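PDB 2Y7I: STM4351 from Salmonella enterica, which binds arginine with high specificity in the periplasm of this bacterium, probably as the solute-binding component of an amino acid uptake system. Local coordinates for residues F85-Y90 / K212-P217; D148-R153 / P172-M177. One frame throughout, in Å; residues are numbered along the deposited sequence. Where two conformers were deposited one is given.

Contact 1: F85-Y90 / K212-P217; sequences FSQPYY and KVKASP
Lys214, at the end of helix 200-214, drives its ammonium group between two carbonyl oxygens of the 85-90 loop. NZ donates to Gln87 OE1 at 2.7 Å, arriving in the amide plane on a lone pair. The second bond, from NZ to the main-chain O of Pro88, is equally short at 2.7 Å, and NZ lies nearly on the extension of the Pro88 C=O (169°). A turn in the lysine chain at chi3 (67°) curls CE and NZ toward this pair of oxygens, while CD slides past Gln87 OE1 at 3.3 Å, the two side chains running in opposite directions. The other half of the Gln87 amide is held too: NE2 bonds to Asp211 on the same helix, so both amide ends are tied and its rotation is fixed. NZ also reaches the main-chain O of Asp211 on the second subunit, giving the buried charge a further carbonyl partner and placing this contact at the subunit interface.

Away from NZ the fit slackens. Lys214 CD comes no nearer than 4.2 Å to Tyr89 CA, and the phenol turns off to bond Asp32; Pro88 is partly open to solvent. Beyond the lysine, Ser216 sits at the N-cap of helix 217-227. The contact thus ties the loop after strand 84-85 to the C-terminal helix 200-214, in keeping with the type 2 periplasmic binding protein fold, in which one lobe is made from both ends of the chain.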
# COMPACT_ATOMS: atom_id res chain seq x y z
N PHE A 85 -5.97 -11.76 -13.14
CA PHE A 85 -5.08 -11.01 -12.25
C PHE A 85 -5.77 -10.51 -10.99
O PHE A 85 -6.96 -10.22 -10.99
CB PHE A 85 -4.48 -9.80 -12.97
CG PHE A 85 -3.39 -10.14 -13.96
CD1 PHE A 85 -2.10 -10.44 -13.53
CD2 PHE A 85 -3.65 -10.12 -15.32
CE1 PHE A 85 -1.08 -10.73 -14.44
CE2 PHE A 85 -2.65 -10.41 -16.24
CZ PHE A 85 -1.36 -10.71 -15.80
N SER A 86 -4.98 -10.42 -9.92
CA SER A 86 -5.33 -9.67 -8.74
C SER A 86 -5.41 -8.18 -9.06
O SER A 86 -5.06 -7.75 -10.17
CB SER A 86 -4.28 -9.87 -7.65
OG SER A 86 -3.03 -9.31 -8.06
N GLN A 87 -5.87 -7.42 -8.08
CA GLN A 87 -5.71 -5.98 -8.05
C GLN A 87 -4.21 -5.67 -8.26
O GLN A 87 -3.36 -6.52 -7.96
CB GLN A 87 -6.14 -5.45 -6.67
CG GLN A 87 -5.30 -6.03 -5.52
CD GLN A 87 -5.68 -5.48 -4.17
OE1 GLN A 87 -5.22 -4.41 -3.77
NE2 GLN A 87 -6.53 -6.20 -3.46
N PRO A 88 -3.89 -4.47 -8.76
CA PRO A 88 -2.48 -4.13 -8.85
C PRO A 88 -1.84 -4.15 -7.47
O PRO A 88 -2.46 -3.73 -6.50
CB PRO A 88 -2.49 -2.71 -9.42
CG PRO A 88 -3.85 -2.17 -9.11
CD PRO A 88 -4.76 -3.36 -9.19
N TYR A 89 -0.62 -4.67 -7.37
CA TYR A 89 0.11 -4.58 -6.10
C TYR A 89 1.21 -3.53 -6.16
O TYR A 89 1.67 -3.07 -5.13
CB TYR A 89 0.61 -5.95 -5.58
CG TYR A 89 1.69 -6.58 -6.44
CD1 TYR A 89 3.05 -6.32 -6.21
CD2 TYR A 89 1.37 -7.45 -7.47
CE1 TYR A 89 4.04 -6.89 -6.99
CE2 TYR A 89 2.36 -8.03 -8.27
CZ TYR A 89 3.69 -7.75 -8.03
OH TYR A 89 4.66 -8.33 -8.83
N TYR A 90 1.60 -3.13 -7.37
CA TYR A 90 2.62 -2.10 -7.57
C TYR A 90 2.42 -1.53 -8.97
O TYR A 90 1.83 -2.18 -9.82
CB TYR A 90 4.03 -2.69 -7.42
CG TYR A 90 5.13 -1.64 -7.33
CD1 TYR A 90 5.24 -0.81 -6.21
CD2 TYR A 90 6.05 -1.48 -8.37
CE1 TYR A 90 6.26 0.15 -6.13
CE2 TYR A 90 7.06 -0.54 -8.29
CZ TYR A 90 7.16 0.27 -7.18
OH TYR A 90 8.16 1.21 -7.12
N LYS A 212 -5.11 -6.05 2.85
CA LYS A 212 -4.44 -5.93 4.14
C LYS A 212 -2.95 -5.61 4.01
O LYS A 212 -2.47 -4.70 4.67
CB LYS A 212 -4.67 -7.18 4.99
CG LYS A 212 -6.11 -7.31 5.47
CD LYS A 212 -6.33 -8.64 6.18
CE LYS A 212 -7.76 -8.73 6.69
NZ LYS A 212 -8.17 -10.15 6.91
N VAL A 213 -2.23 -6.36 3.17
CA VAL A 213 -0.78 -6.13 3.00
C VAL A 213 -0.50 -4.71 2.52
O VAL A 213 0.39 -4.04 3.05
CB VAL A 213 -0.12 -7.17 2.04
CG1 VAL A 213 1.31 -6.79 1.70
CG2 VAL A 213 -0.16 -8.58 2.68
N LYS A 214 -1.27 -4.24 1.54
CA LYS A 214 -1.06 -2.90 0.97
C LYS A 214 -1.37 -1.76 1.95
O LYS A 214 -0.89 -0.63 1.76
CB LYS A 214 -1.81 -2.73 -0.35
CG LYS A 214 -1.23 -3.58 -1.48
CD LYS A 214 -2.19 -3.70 -2.65
CE LYS A 214 -2.39 -2.35 -3.36
NZ LYS A 214 -3.51 -2.41 -4.33
N ALA A 215 -2.15 -2.06 3.00
CA ALA A 215 -2.47 -1.06 4.02
C ALA A 215 -1.47 -1.05 5.18
O ALA A 215 -1.59 -0.24 6.11
CB ALA A 215 -3.88 -1.28 4.55
N SER A 216 -0.49 -1.94 5.12
CA SER A 216 0.44 -2.14 6.23
C SER A 216 1.67 -1.26 6.10
O SER A 216 2.15 -1.00 4.99
CB SER A 216 0.86 -3.62 6.33
OG SER A 216 1.68 -4.00 5.23
N PRO A 217 2.20 -0.78 7.24
CA PRO A 217 3.47 -0.04 7.22
C PRO A 217 4.59 -0.88 6.57
O PRO A 217 5.46 -0.32 5.90
CB PRO A 217 3.76 0.20 8.70
CG PRO A 217 2.43 0.10 9.37
CD PRO A 217 1.64 -0.89 8.60

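Contact 2: D148-R153 / P172-M177; sequences DLKNNR and PDYAIM
Tyr174 reaches from strand 174-176 to the last turn of helix 142-150, where Leu149 and Lys150 receive its ring. Its CG lies anti to the carbonyl carbon (chi1 -61°), which directs the ring toward the helix end. Leu149 meets the ring at its CD2 and CE2 carbons: Leu149 CG lies 3.9 Å from Tyr174 CE2, and the Leu149 CD2 methyl 4.0 Å from Tyr174 CD2. Leu149 CG comes in obliquely to the ring, and the leucine runs past the tyrosine in the opposite sense. With its CG set opposite the backbone N (chi1 176°), Leu149 extends off the helix to this aromatic neighbour, in a buried spot that Trp167 also borders.

Lys150 meets the far end of the ring, its CG likewise oblique to it. The phenol oxygen OH stops 3.5 Å from Lys150 CA and 3.8 Å from Lys150 CG, and the lysine side chain crosses the tyrosine at about a right angle. The lysine chain then bends and carries its amine off to Asn171, just ahead of the second segment. Only the aliphatic base of Lys150 therefore serves the tyrosine, while NZ is engaged by Asn171 in a hydrogen bond.

The helix finishes immediately afterwards in a Schellman motif: Arg153 N bonds Asp148 O at 2.8 Å, Asn152 N bonds Leu149 O at 3.1 Å, and Asn152 is the C-prime residue with positive phi.

Around this contact, Trp167 of helix 161-168 meets the Tyr174 ring edge-to-face and Leu168 of that helix touches it as well. Strand 174-176, outermost in its sheet, pairs antiparallel with strand 95-100, and the Tyr174 side chain rests on Val98 and Arg100 of that strand.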
# COMPACT_ATOMS: atom_id res chain seq x y z
N ASP A 148 25.74 -10.34 -22.88
CA ASP A 148 25.91 -10.04 -24.30
C ASP A 148 26.12 -8.55 -24.58
O ASP A 148 26.81 -8.20 -25.53
CB ASP A 148 24.73 -10.58 -25.10
CG ASP A 148 24.91 -12.04 -25.48
OD1 ASP A 148 25.84 -12.70 -24.95
OD2 ASP A 148 24.13 -12.54 -26.31
N LEU A 149 25.52 -7.69 -23.76
CA LEU A 149 25.78 -6.26 -23.84
C LEU A 149 27.25 -5.96 -23.51
O LEU A 149 27.92 -5.22 -24.22
CB LEU A 149 24.85 -5.48 -22.91
CG LEU A 149 25.04 -3.96 -22.78
CD1 LEU A 149 24.81 -3.21 -24.09
CD2 LEU A 149 24.15 -3.39 -21.69
N LYS A 150 27.73 -6.55 -22.43
CA LYS A 150 29.09 -6.31 -21.96
C LYS A 150 30.17 -6.84 -22.90
O LYS A 150 31.26 -6.26 -22.98
CB LYS A 150 29.26 -6.85 -20.54
CG LYS A 150 28.55 -5.98 -19.50
CD LYS A 150 29.16 -6.12 -18.13
CE LYS A 150 28.56 -7.28 -17.36
NZ LYS A 150 28.70 -7.05 -15.87
N ASN A 151 29.84 -7.92 -23.61
CA ASN A 151 30.72 -8.54 -24.60
C ASN A 151 30.57 -7.92 -26.00
O ASN A 151 31.10 -8.46 -26.97
CB ASN A 151 30.46 -10.05 -24.67
CG ASN A 151 31.09 -10.81 -23.51
OD1 ASN A 151 30.58 -11.84 -23.07
ND2 ASN A 151 32.21 -10.29 -23.01
N ASN A 152 29.84 -6.81 -26.09
CA ASN A 152 29.56 -6.11 -27.36
C ASN A 152 28.75 -6.84 -28.42
O ASN A 152 28.79 -6.49 -29.61
CB ASN A 152 30.84 -5.50 -27.97
CG ASN A 152 31.07 -4.08 -27.53
OD1 ASN A 152 31.92 -3.81 -26.69
ND2 ASN A 152 30.29 -3.15 -28.09
N ARG A 153 28.01 -7.86 -28.01
CA ARG A 153 27.11 -8.55 -28.93
C ARG A 153 25.80 -7.79 -29.12
O ARG A 153 25.04 -8.05 -30.05
CB ARG A 153 26.85 -9.98 -28.46
CG ARG A 153 27.91 -10.95 -28.93
CD ARG A 153 27.54 -12.37 -28.58
NE ARG A 153 27.79 -13.28 -29.71
CZ ARG A 153 26.84 -13.77 -30.50
NH1 ARG A 153 25.56 -13.44 -30.30
NH2 ARG A 153 27.16 -14.59 -31.50
N PRO A 172 29.19 1.02 -14.03
CA PRO A 172 29.17 2.47 -14.28
C PRO A 172 29.65 2.89 -15.68
O PRO A 172 29.54 4.07 -16.02
CB PRO A 172 30.09 3.02 -13.18
CG PRO A 172 31.06 1.91 -12.91
CD PRO A 172 30.24 0.64 -13.06
N ASP A 173 30.14 1.95 -16.49
CA ASP A 173 30.47 2.28 -17.89
C ASP A 173 29.21 2.43 -18.75
O ASP A 173 29.29 2.88 -19.90
CB ASP A 173 31.39 1.22 -18.50
CG ASP A 173 32.80 1.30 -17.96
OD1 ASP A 173 33.11 2.23 -17.18
OD2 ASP A 173 33.62 0.42 -18.34
N TYR A 174 28.07 2.05 -18.19
CA TYR A 174 26.80 2.02 -18.89
C TYR A 174 25.88 3.08 -18.29
O TYR A 174 26.17 3.61 -17.23
CB TYR A 174 26.21 0.61 -18.82
CG TYR A 174 27.14 -0.38 -19.50
CD1 TYR A 174 28.24 -0.90 -18.82
CD2 TYR A 174 26.97 -0.72 -20.84
CE1 TYR A 174 29.13 -1.78 -19.45
CE2 TYR A 174 27.84 -1.58 -21.48
CZ TYR A 174 28.92 -2.11 -20.78
OH TYR A 174 29.79 -2.96 -21.43
N ALA A 175 24.78 3.39 -18.98
CA ALA A 175 23.82 4.40 -18.49
C ALA A 175 22.46 4.18 -19.10
O ALA A 175 22.34 3.64 -20.21
CB ALA A 175 24.30 5.83 -18.78
N ILE A 176 21.43 4.60 -18.37
CA ILE A 176 20.08 4.63 -18.89
C ILE A 176 20.04 5.67 -20.02
O ILE A 176 20.49 6.82 -19.84
CB ILE A 176 19.04 4.98 -17.79
CG1 ILE A 176 18.85 3.81 -16.82
CG2 ILE A 176 17.67 5.35 -18.43
CD1 ILE A 176 18.03 4.16 -15.54
N MET A 177 19.52 5.26 -21.16
CA MET A 177 19.40 6.10 -22.34
C MET A 177 18.37 7.20 -22.11
O MET A 177 17.38 6.99 -21.40
CB MET A 177 19.07 5.24 -23.56
CG MET A 177 19.30 5.93 -24.89
SD MET A 177 18.89 4.87 -26.31
CE MET A 177 17.09 4.96 -26.23

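The two contacts lie on opposite sides of the chain's centre, their centres about 34 Å apart, and share no helix or strand. Contact 1 is largely buried and polar, a lysine amine satisfied by carbonyl oxygens, with the second subunit adding to it. Contact 2 is mostly apolar, grading from buried leucine to exposed lysine, and no other chain of the assembly reaches it. Each contact uses the C-terminal end of a helix, but the lysines play different roles: Lys214 contributes its ammonium N-H groups, Lys150 its hydrocarbon base. Contact 1 joins parts of the chain far apart in sequence; contact 2 binds near neighbours within the intervening lobe.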